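Local coordinates for polyketide synthase/nonribosomal peptide synthetase hybrid RzxB (Pseudomonas fluorescens, PDB 5IL6), which probably dehydrates beta-hydroxyacyl intermediates on the rhizoxin assembly line, as the dehydratase domain of a trans-AT polyketide synthase, at residues V21-R25 with G26-L30; S90-A93 with A94-G97; L206-A209 with A210-V214. All coordinates share one frame; numbering follows the deposited sequence.

Contact 1: residues V21-R25 with G26-L30; sequences VSDLR and GLRYL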
ATOM      1  N   VAL A  21       7.517   0.441  21.678  1.00 19.22           N
ATOM      2  CA  VAL A  21       7.172  -0.286  22.898  1.00 23.32           C
ATOM      3  C   VAL A  21       8.011  -1.555  23.009  1.00 22.99           C
ATOM      4  O   VAL A  21       7.567  -2.557  23.579  1.00 24.68           O
ATOM      5  CB  VAL A  21       5.667  -0.612  22.941  1.00 28.15           C
ATOM      6  CG1 VAL A  21       4.847   0.672  22.967  1.00 29.23           C
ATOM      7  CG2 VAL A  21       5.263  -1.478  21.754  1.00 24.77           C
ATOM      8  N   SER A  22       9.231  -1.516  22.475  1.00 22.02           N
ATOM      9  CA  SER A  22      10.113  -2.674  22.525  1.00 23.26           C
ATOM     10  C   SER A  22      10.435  -3.056  23.967  1.00 23.78           C
ATOM     11  O   SER A  22      10.518  -2.204  24.858  1.00 22.47           O
ATOM     12  CB  SER A  22      11.412  -2.384  21.773  1.00 21.78           C
ATOM     13  OG  SER A  22      11.153  -1.957  20.444  1.00 20.03           O
ATOM     14  N   ASP A  23      10.620  -4.354  24.193  1.00 23.42           N
ATOM     15  CA  ASP A  23      11.032  -4.862  25.495  1.00 25.16           C
ATOM     16  C   ASP A  23      11.793  -6.169  25.279  1.00 24.31           C
ATOM     17  O   ASP A  23      12.189  -6.497  24.156  1.00 23.90           O
ATOM     18  CB  ASP A  23       9.818  -5.019  26.424  1.00 31.61           C
ATOM     19  CG  ASP A  23       8.746  -5.919  25.843  1.00 32.78           C
ATOM     20  OD1 ASP A  23       9.078  -6.807  25.028  1.00 32.65           O
ATOM     21  OD2 ASP A  23       7.567  -5.737  26.209  1.00 30.76           O
ATOM     22  N   LEU A  24      11.992  -6.924  26.360  1.00 25.07           N
ATOM     23  CA  LEU A  24      12.786  -8.146  26.282  1.00 27.01           C
ATOM     24  C   LEU A  24      12.188  -9.167  25.325  1.00 31.84           C
ATOM     25  O   LEU A  24      12.920 -10.024  24.817  1.00 36.67           O
ATOM     26  CB  LEU A  24      12.949  -8.754  27.676  1.00 28.16           C
ATOM     27  CG  LEU A  24      13.824  -7.918  28.615  1.00 32.38           C
ATOM     28  CD1 LEU A  24      13.686  -8.362  30.062  1.00 36.04           C
ATOM     29  CD2 LEU A  24      15.282  -7.989  28.175  1.00 31.29           C
ATOM     30  N   ARG A  25      10.880  -9.103  25.072  1.00 29.62           N
ATOM     31  CA  ARG A  25      10.266  -9.997  24.097  1.00 34.66           C
ATOM     32  C   ARG A  25      10.701  -9.673  22.673  1.00 35.47           C
ATOM     33  O   ARG A  25      10.589 -10.533  21.794  1.00 35.61           O
ATOM     34  CB  ARG A  25       8.743  -9.926  24.217  1.00 39.40           C
ATOM     35  CG  ARG A  25       8.209 -10.612  25.466  1.00 49.63           C
ATOM     36  CD  ARG A  25       6.744 -10.298  25.713  1.00 62.94           C
ATOM     37  NE  ARG A  25       6.526  -8.864  25.892  1.00 78.94           N
ATOM     38  CZ  ARG A  25       5.332  -8.285  25.956  1.00 91.81           C
ATOM     39  NH1 ARG A  25       4.226  -9.012  25.861  1.00 97.06           N
ATOM     40  NH2 ARG A  25       5.243  -6.973  26.120  1.00 95.11           N
ATOM     41  N   GLY A  26      11.190  -8.457  22.428  1.00 31.37           N
ATOM     42  CA  GLY A  26      11.671  -8.082  21.113  1.00 29.66           C
ATOM     43  C   GLY A  26      11.236  -6.690  20.702  1.00 24.16           C
ATOM     44  O   GLY A  26      10.505  -6.016  21.434  1.00 26.22           O
ATOM     45  N   LEU A  27      11.682  -6.248  19.530  1.00 23.03           N
ATOM     46  CA  LEU A  27      11.297  -4.934  19.033  1.00 21.31           C
ATOM     47  C   LEU A  27       9.813  -4.913  18.695  1.00 22.32           C
ATOM     48  O   LEU A  27       9.276  -5.861  18.112  1.00 23.18           O
ATOM     49  CB  LEU A  27      12.127  -4.568  17.804  1.00 20.54           C
ATOM     50  CG  LEU A  27      13.631  -4.429  18.053  1.00 25.08           C
ATOM     51  CD1 LEU A  27      14.354  -4.104  16.759  1.00 26.35           C
ATOM     52  CD2 LEU A  27      13.933  -3.376  19.119  1.00 23.30           C
ATOM     53  N   ARG A  28       9.142  -3.833  19.086  1.00 22.78           N
ATOM     54  CA  ARG A  28       7.701  -3.738  18.917  1.00 24.54           C
ATOM     55  C   ARG A  28       7.296  -2.273  18.900  1.00 22.36           C
ATOM     56  O   ARG A  28       7.906  -1.438  19.572  1.00 20.87           O
ATOM     57  CB  ARG A  28       6.976  -4.489  20.034  1.00 25.12           C
ATOM     58  CG  ARG A  28       5.472  -4.591  19.865  1.00 27.88           C
ATOM     59  CD  ARG A  28       4.889  -5.521  20.911  1.00 37.06           C
ATOM     60  NE  ARG A  28       5.411  -5.190  22.237  1.00 45.98           N
ATOM     61  CZ  ARG A  28       4.689  -4.780  23.276  1.00 52.59           C
ATOM     62  NH1 ARG A  28       3.371  -4.653  23.194  1.00 52.79           N
ATOM     63  NH2 ARG A  28       5.300  -4.507  24.420  1.00 51.74           N
ATOM     64  N   TYR A  29       6.237  -1.983  18.146  1.00 20.05           N
ATOM     65  CA  TYR A  29       5.770  -0.621  17.941  1.00 20.05           C
ATOM     66  C   TYR A  29       4.253  -0.590  18.059  1.00 20.79           C
ATOM     67  O   TYR A  29       3.577  -1.600  17.850  1.00 19.19           O
ATOM     68  CB  TYR A  29       6.219  -0.088  16.572  1.00 19.65           C
ATOM     69  CG  TYR A  29       7.695  -0.289  16.323  1.00 25.43           C
ATOM     70  CD1 TYR A  29       8.174  -1.488  15.809  1.00 24.92           C
ATOM     71  CD2 TYR A  29       8.611   0.707  16.619  1.00 25.46           C
ATOM     72  CE1 TYR A  29       9.522  -1.685  15.590  1.00 24.32           C
ATOM     73  CE2 TYR A  29       9.964   0.521  16.404  1.00 30.53           C
ATOM     74  CZ  TYR A  29      10.412  -0.679  15.889  1.00 25.85           C
ATOM     75  OH  TYR A  29      11.756  -0.877  15.668  1.00 26.87           O
ATOM     76  N   LEU A  30       3.728   0.581  18.408  1.00 20.90           N
ATOM     77  CA  LEU A  30       2.307   0.738  18.673  1.00 23.90           C
ATOM     78  C   LEU A  30       1.825   2.056  18.089  1.00 24.04           C
ATOM     79  O   LEU A  30       2.435   3.103  18.325  1.00 25.41           O
ATOM     80  CB  LEU A  30       2.026   0.687  20.181  1.00 30.90           C
ATOM     81  CG  LEU A  30       0.644   1.128  20.671  1.00 39.05           C
ATOM     82  CD1 LEU A  30      -0.468   0.365  19.965  1.00 37.27           C
ATOM     83  CD2 LEU A  30       0.549   0.936  22.179  1.00 44.28           C
TER
HETATM   84  O   HOH W   1       7.872  -6.597  22.678  1.00 30.59           O

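Contact 2: residues S90-A93 with A94-G97; sequences SVDA and ANNG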
ATOM      1  N   SER A  90     -10.201  -2.162  11.558  1.00 19.74           N
ATOM      2  CA  SER A  90     -11.048  -1.020  11.862  1.00 20.32           C
ATOM      3  C   SER A  90     -10.923  -0.697  13.341  1.00 22.70           C
ATOM      4  O   SER A  90     -10.641  -1.573  14.165  1.00 26.10           O
ATOM      5  CB  SER A  90     -12.521  -1.284  11.506  1.00 26.21           C
ATOM      6  OG  SER A  90     -12.695  -1.417  10.106  1.00 30.75           O
ATOM      7  N   VAL A  91     -11.121   0.574  13.666  1.00 19.98           N
ATOM      8  CA  VAL A  91     -11.074   1.032  15.048  1.00 22.19           C
ATOM      9  C   VAL A  91     -12.397   0.709  15.727  1.00 25.17           C
ATOM     10  O   VAL A  91     -13.470   1.059  15.221  1.00 25.58           O
ATOM     11  CB  VAL A  91     -10.775   2.537  15.109  1.00 21.56           C
ATOM     12  CG1 VAL A  91     -10.841   3.047  16.549  1.00 23.15           C
ATOM     13  CG2 VAL A  91      -9.410   2.834  14.492  1.00 20.85           C
ATOM     14  N   ASP A  92     -12.327   0.037  16.873  1.00 27.54           N
ATOM     15  CA  ASP A  92     -13.514  -0.210  17.679  1.00 37.49           C
ATOM     16  C   ASP A  92     -13.132  -0.166  19.151  1.00 42.52           C
ATOM     17  O   ASP A  92     -11.955  -0.077  19.511  1.00 39.00           O
ATOM     18  CB  ASP A  92     -14.178  -1.545  17.315  1.00 38.49           C
ATOM     19  CG  ASP A  92     -13.253  -2.736  17.492  1.00 38.38           C
ATOM     20  OD1 ASP A  92     -12.477  -2.760  18.471  1.00 35.09           O
ATOM     21  OD2 ASP A  92     -13.318  -3.664  16.657  1.00 38.35           O
ATOM     22  N   ALA A  93     -14.155  -0.233  20.007  1.00 46.29           N
ATOM     23  CA  ALA A  93     -13.927  -0.191  21.447  1.00 50.41           C
ATOM     24  C   ALA A  93     -13.043  -1.342  21.911  1.00 44.91           C
ATOM     25  O   ALA A  93     -12.319  -1.209  22.903  1.00 50.80           O
ATOM     26  CB  ALA A  93     -15.265  -0.217  22.188  1.00 62.00           C
ATOM     27  N   ALA A  94     -13.096  -2.481  21.221  1.00 38.06           N
ATOM     28  CA  ALA A  94     -12.331  -3.649  21.645  1.00 38.75           C
ATOM     29  C   ALA A  94     -10.831  -3.410  21.548  1.00 39.89           C
ATOM     30  O   ALA A  94     -10.084  -3.673  22.499  1.00 41.53           O
ATOM     31  CB  ALA A  94     -12.717  -4.844  20.790  1.00 36.64           C
ATOM     32  N   ASN A  95     -10.369  -2.911  20.406  1.00 38.51           N
ATOM     33  CA  ASN A  95      -8.948  -2.691  20.204  1.00 32.49           C
ATOM     34  C   ASN A  95      -8.507  -1.294  20.604  1.00 31.90           C
ATOM     35  O   ASN A  95      -7.301  -1.036  20.646  1.00 32.85           O
ATOM     36  CB  ASN A  95      -8.567  -2.957  18.739  1.00 28.50           C
ATOM     37  CG  ASN A  95      -9.343  -2.097  17.753  1.00 27.42           C
ATOM     38  OD1 ASN A  95      -9.696  -0.951  18.041  1.00 28.49           O
ATOM     39  ND2 ASN A  95      -9.599  -2.647  16.572  1.00 27.35           N
ATOM     40  N   ASN A  96      -9.446  -0.396  20.898  1.00 32.09           N
ATOM     41  CA  ASN A  96      -9.113   0.961  21.319  1.00 33.51           C
ATOM     42  C   ASN A  96      -8.276   1.665  20.256  1.00 31.72           C
ATOM     43  O   ASN A  96      -7.517   2.592  20.554  1.00 31.64           O
ATOM     44  CB  ASN A  96      -8.385   0.953  22.665  1.00 42.41           C
ATOM     45  CG  ASN A  96      -8.237   2.335  23.262  1.00 63.27           C
ATOM     46  OD1 ASN A  96      -9.159   3.147  23.218  1.00 70.24           O
ATOM     47  ND2 ASN A  96      -7.067   2.611  23.827  1.00 74.60           N
ATOM     48  N   GLY A  97      -8.415   1.228  19.006  1.00 29.46           N
ATOM     49  CA  GLY A  97      -7.651   1.796  17.916  1.00 26.69           C
ATOM     50  C   GLY A  97      -6.196   1.395  17.888  1.00 25.25           C
ATOM     51  O   GLY A  97      -5.429   1.969  17.111  1.00 22.25           O
TER

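Contact 3: residues L206-A209 with A210-V214; sequences LLDA and AMQGV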
ATOM      1  N   LEU A 206      -0.798   7.882  -1.807  1.00 20.65           N
ATOM      2  CA  LEU A 206      -0.227   7.679  -3.133  1.00 24.33           C
ATOM      3  C   LEU A 206      -0.015   6.199  -3.414  1.00 23.13           C
ATOM      4  O   LEU A 206      -0.255   5.733  -4.533  1.00 22.02           O
ATOM      5  CB  LEU A 206       1.091   8.443  -3.265  1.00 29.37           C
ATOM      6  CG  LEU A 206       1.004   9.973  -3.247  1.00 38.95           C
ATOM      7  CD1 LEU A 206       2.394  10.587  -3.323  1.00 44.42           C
ATOM      8  CD2 LEU A 206       0.135  10.493  -4.385  1.00 37.49           C
ATOM      9  N   LEU A 207       0.445   5.442  -2.417  1.00 24.51           N
ATOM     10  CA  LEU A 207       0.579   4.004  -2.609  1.00 22.21           C
ATOM     11  C   LEU A 207      -0.784   3.360  -2.829  1.00 23.85           C
ATOM     12  O   LEU A 207      -0.922   2.447  -3.649  1.00 19.87           O
ATOM     13  CB  LEU A 207       1.291   3.372  -1.412  1.00 22.08           C
ATOM     14  CG  LEU A 207       1.539   1.863  -1.513  1.00 25.94           C
ATOM     15  CD1 LEU A 207       2.319   1.519  -2.778  1.00 25.26           C
ATOM     16  CD2 LEU A 207       2.276   1.354  -0.281  1.00 26.55           C
ATOM     17  N   ASP A 208      -1.804   3.829  -2.109  1.00 23.37           N
ATOM     18  CA  ASP A 208      -3.154   3.318  -2.323  1.00 21.54           C
ATOM     19  C   ASP A 208      -3.666   3.693  -3.708  1.00 21.86           C
ATOM     20  O   ASP A 208      -4.243   2.855  -4.410  1.00 22.22           O
ATOM     21  CB  ASP A 208      -4.086   3.845  -1.228  1.00 24.87           C
ATOM     22  CG  ASP A 208      -5.503   3.317  -1.358  1.00 28.85           C
ATOM     23  OD1 ASP A 208      -5.689   2.085  -1.281  1.00 26.66           O
ATOM     24  OD2 ASP A 208      -6.434   4.137  -1.508  1.00 31.35           O
ATOM     25  N   ALA A 209      -3.439   4.941  -4.130  1.00 20.59           N
ATOM     26  CA  ALA A 209      -3.870   5.366  -5.458  1.00 22.38           C
ATOM     27  C   ALA A 209      -3.172   4.565  -6.548  1.00 22.69           C
ATOM     28  O   ALA A 209      -3.780   4.236  -7.574  1.00 25.41           O
ATOM     29  CB  ALA A 209      -3.603   6.859  -5.643  1.00 23.31           C
ATOM     30  N   ALA A 210      -1.889   4.253  -6.352  1.00 22.87           N
ATOM     31  CA  ALA A 210      -1.196   3.385  -7.298  1.00 23.76           C
ATOM     32  C   ALA A 210      -1.923   2.055  -7.445  1.00 22.05           C
ATOM     33  O   ALA A 210      -2.091   1.549  -8.561  1.00 23.82           O
ATOM     34  CB  ALA A 210       0.250   3.164  -6.848  1.00 23.88           C
ATOM     35  N   MET A 211      -2.377   1.484  -6.327  1.00 19.25           N
ATOM     36  CA  MET A 211      -3.112   0.225  -6.378  1.00 19.81           C
ATOM     37  C   MET A 211      -4.482   0.407  -7.017  1.00 20.95           C
ATOM     38  O   MET A 211      -4.954  -0.475  -7.744  1.00 21.82           O
ATOM     39  CB  MET A 211      -3.257  -0.351  -4.970  1.00 22.46           C
ATOM     40  CG  MET A 211      -1.943  -0.746  -4.326  1.00 29.01           C
ATOM     41  SD  MET A 211      -2.192  -1.575  -2.746  1.00 34.56           S
ATOM     42  CE  MET A 211      -0.555  -1.448  -2.040  1.00 38.30           C
ATOM     43  N   GLN A 212      -5.142   1.535  -6.748  1.00 25.51           N
ATOM     44  CA  GLN A 212      -6.426   1.806  -7.386  1.00 31.11           C
ATOM     45  C   GLN A 212      -6.316   1.740  -8.901  1.00 26.90           C
ATOM     46  O   GLN A 212      -7.286   1.385  -9.582  1.00 24.46           O
ATOM     47  CB  GLN A 212      -6.947   3.183  -6.970  1.00 36.97           C
ATOM     48  CG  GLN A 212      -7.253   3.336  -5.491  1.00 34.25           C
ATOM     49  CD  GLN A 212      -7.559   4.774  -5.127  1.00 29.39           C
ATOM     50  OE1 GLN A 212      -7.720   5.621  -6.004  1.00 27.87           O
ATOM     51  NE2 GLN A 212      -7.618   5.064  -3.831  1.00 26.51           N
ATOM     52  N   GLY A 213      -5.146   2.076  -9.446  1.00 25.51           N
ATOM     53  CA  GLY A 213      -4.977   2.153 -10.886  1.00 26.72           C
ATOM     54  C   GLY A 213      -5.200   0.844 -11.611  1.00 27.44           C
ATOM     55  O   GLY A 213      -5.471   0.855 -12.816  1.00 27.69           O
ATOM     56  N   VAL A 214      -5.104  -0.290 -10.910  1.00 27.06           N
ATOM     57  CA  VAL A 214      -5.288  -1.576 -11.573  1.00 28.06           C
ATOM     58  C   VAL A 214      -6.677  -1.674 -12.188  1.00 25.76           C
ATOM     59  O   VAL A 214      -6.881  -2.434 -13.140  1.00 29.95           O
ATOM     60  CB  VAL A 214      -5.044  -2.746 -10.593  1.00 26.17           C
ATOM     61  CG1 VAL A 214      -3.677  -2.618  -9.915  1.00 22.01           C
ATOM     62  CG2 VAL A 214      -6.163  -2.841  -9.556  1.00 27.55           C
TER

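Contact 1: residues V21-R25 with G26-L30
Val-21 and Arg-28 face each other across the arms of a tight hairpin, with Gly-26 closing its end. The backbones join through Val-21 N and Arg-28 O at 2.8 Å. On the side-chain level one methyl does the work: Val-21 CG2 lies 3.6 Å from Arg-28 CG and covers one face of the guanidinium, over its centre. CG2 sits between the backbone N and carbonyl carbon of its own residue, which turns it toward the arginine, while CG1 rests against Leu-30 CB. Arg-28 leaves the backbone extended (chi1 -173°) and bends at chi3, bringing its head back over the turn. There its NH2 meets Asp-23 OD2 at 3.1 Å in a salt bridge whose hydrogen bond is weak and bent; the Asp-23 carboxylate and Arg-28 guanidinium planes lie 35° apart. Arg-25 NH2 holds the same oxygen more firmly, at 2.6 Å from Asp-23 OD2, straight, in the guanidinium plane and on the syn lone pair. A water links Asp-23 OD1 with Gly-26 O and Arg-28 NE. Gly-26 ends a type I turn begun at Asp-23: its N binds Asp-23 O at 2.8 Å, and Asp-23 N returns to Gly-26 O at 3.2 Å. Its positive phi of 138° suits a residue without a CB. Within the turn Asp-23 OD1 also takes the backbone N of Arg-25, an Asx turn. Farther along, Ser-22 OG accepts Arg-28 N and is also bonded to Asn-20. Backbone bonds from Leu-27 to Leu-103 and from Tyr-29 to Leu-101 lay the second arm alongside strand 98-105. Arg-25 and Arg-28 thus share the Asp-23 carboxylate as common counter-charge, with Arg-25 NH2 and Arg-28 NH2 3.0 Å apart, and the two guanidinium groups would be expected to favour its ionised form.

Contact 2: residues S90-A93 with A94-G97
Asn-95 folds its amide back over the preceding residues and bonds to both Ser-90 and Asp-92. Four hydrogen bonds cross the turn, three of them involving a side chain. Asn-95 ND2 donates to Ser-90 O at 2.8 Å, in the carbonyl plane and within 7° of the amide's own plane. Asn-95 OD1 accepts twice: Asp-92 N lies 3.0 Å from it on a nearly straight N-H, and Gly-97 N lies 2.7 Å from the same Asn-95 OD1, the two donors arriving from opposite faces of the amide. The Asp-92 carboxylate answers in kind, OD1 taking the backbone N of Asn-95 at 2.9 Å. Both CG atoms stand between the N and the carbonyl carbon of their own backbones (chi1 near 60° in each), which turns the two polar ends toward each other across the turn. The chains cross at about a right angle, yet the carboxylate and amide planes are only 15° apart. The fourth bond is purely backbone, Asn-96 N to Asp-92 O, and closes a single helix-like turn. Acceptor crowding is the price of this compactness: Asp-92 O and Asn-95 OD1 approach to 2.8 Å without a proton between them, Asn-96 N serving Asp-92 O, and Asp-92 N and Gly-97 N serving Asn-95 OD1. Apolar contact is slight. Val-91 CG1 lies 3.7 Å from Gly-97 CA, and the same valine touches Phe-33. Ser-90 OG turns elsewhere, to the carbonyl of Ala-49. Asn-95 OD1 with Gly-97 N makes an Asx turn, here ending the loop that leads from strand 77-85 into strand 98-105 of the N-terminal hotdog.

Contact 3: residues L206-A209 with A210-V214
Asp-208 and Gln-212, one helical turn apart, are joined by their side chains: Gln-212 NE2 donates to Asp-208 OD2 at 2.8 Å. The bond is bent, with an N-H...O angle of 136°, and the amide nitrogen comes from above the carboxylate plane, the two flat groups standing nearly perpendicular. Asp-208 CG, anti to its N (chi1 -178°), directs the carboxylate along the helix toward Gln-212, whose extended chain reaches back over Ala-209 CA. Both ends of the Gln-212 amide are engaged: OE1 bonds the hydroxyl of Tyr-158 and NE2 also gives to the carbonyl of His-172, whose ND1 makes a weak bond to Asp-208 OD2. The pair fits the Asp-x-x-x-Gln pattern of polyketide synthase dehydratases, carried on the central helix of the second hotdog; in relatives that aspartate belongs to the active site, and a similar place here is inferred. Backbone polar atoms are met along the helix. Ala-210 N bonds Leu-206 O at 2.9 Å, Met-211 N bonds Leu-207 O at 3.2 Å, and Gln-212 N reaches Asp-208 O at 2.8 Å in the carbonyl plane. Gly-213 N gives only a weak bond to Ala-209 O. On another side of the helix Met-211 CE lies 4.0 Å from Leu-207 CG, and both side chains press on Ile-57 of helix 53-67 and Leu-278 of strand 274-284.

In the fold
Contacts 1 and 2 belong to the N-terminal hotdog, contact 1 at the surface and contact 2 partly buried, whereas contact 3 is buried close to the middle of the chain. The first two flank one element: the hairpin of 21-30 pairs with strand 98-105, and the loop 90-97 leads into it. Their nearest atoms are nonetheless about 6 Å apart, and contact 3 is about 14 Å from contact 2 by nearest atoms. Chemistry follows place. At the edge, charges and a water surround a turn; in the loop, an amide and a carboxylate bind backbone atoms; in the helix, a buried polar pair is linked to Tyr-158 and His-172, while apolar side chains pack on another side. Helix 53-67 touches both Tyr-29 of contact 1 and Met-211 of contact 3.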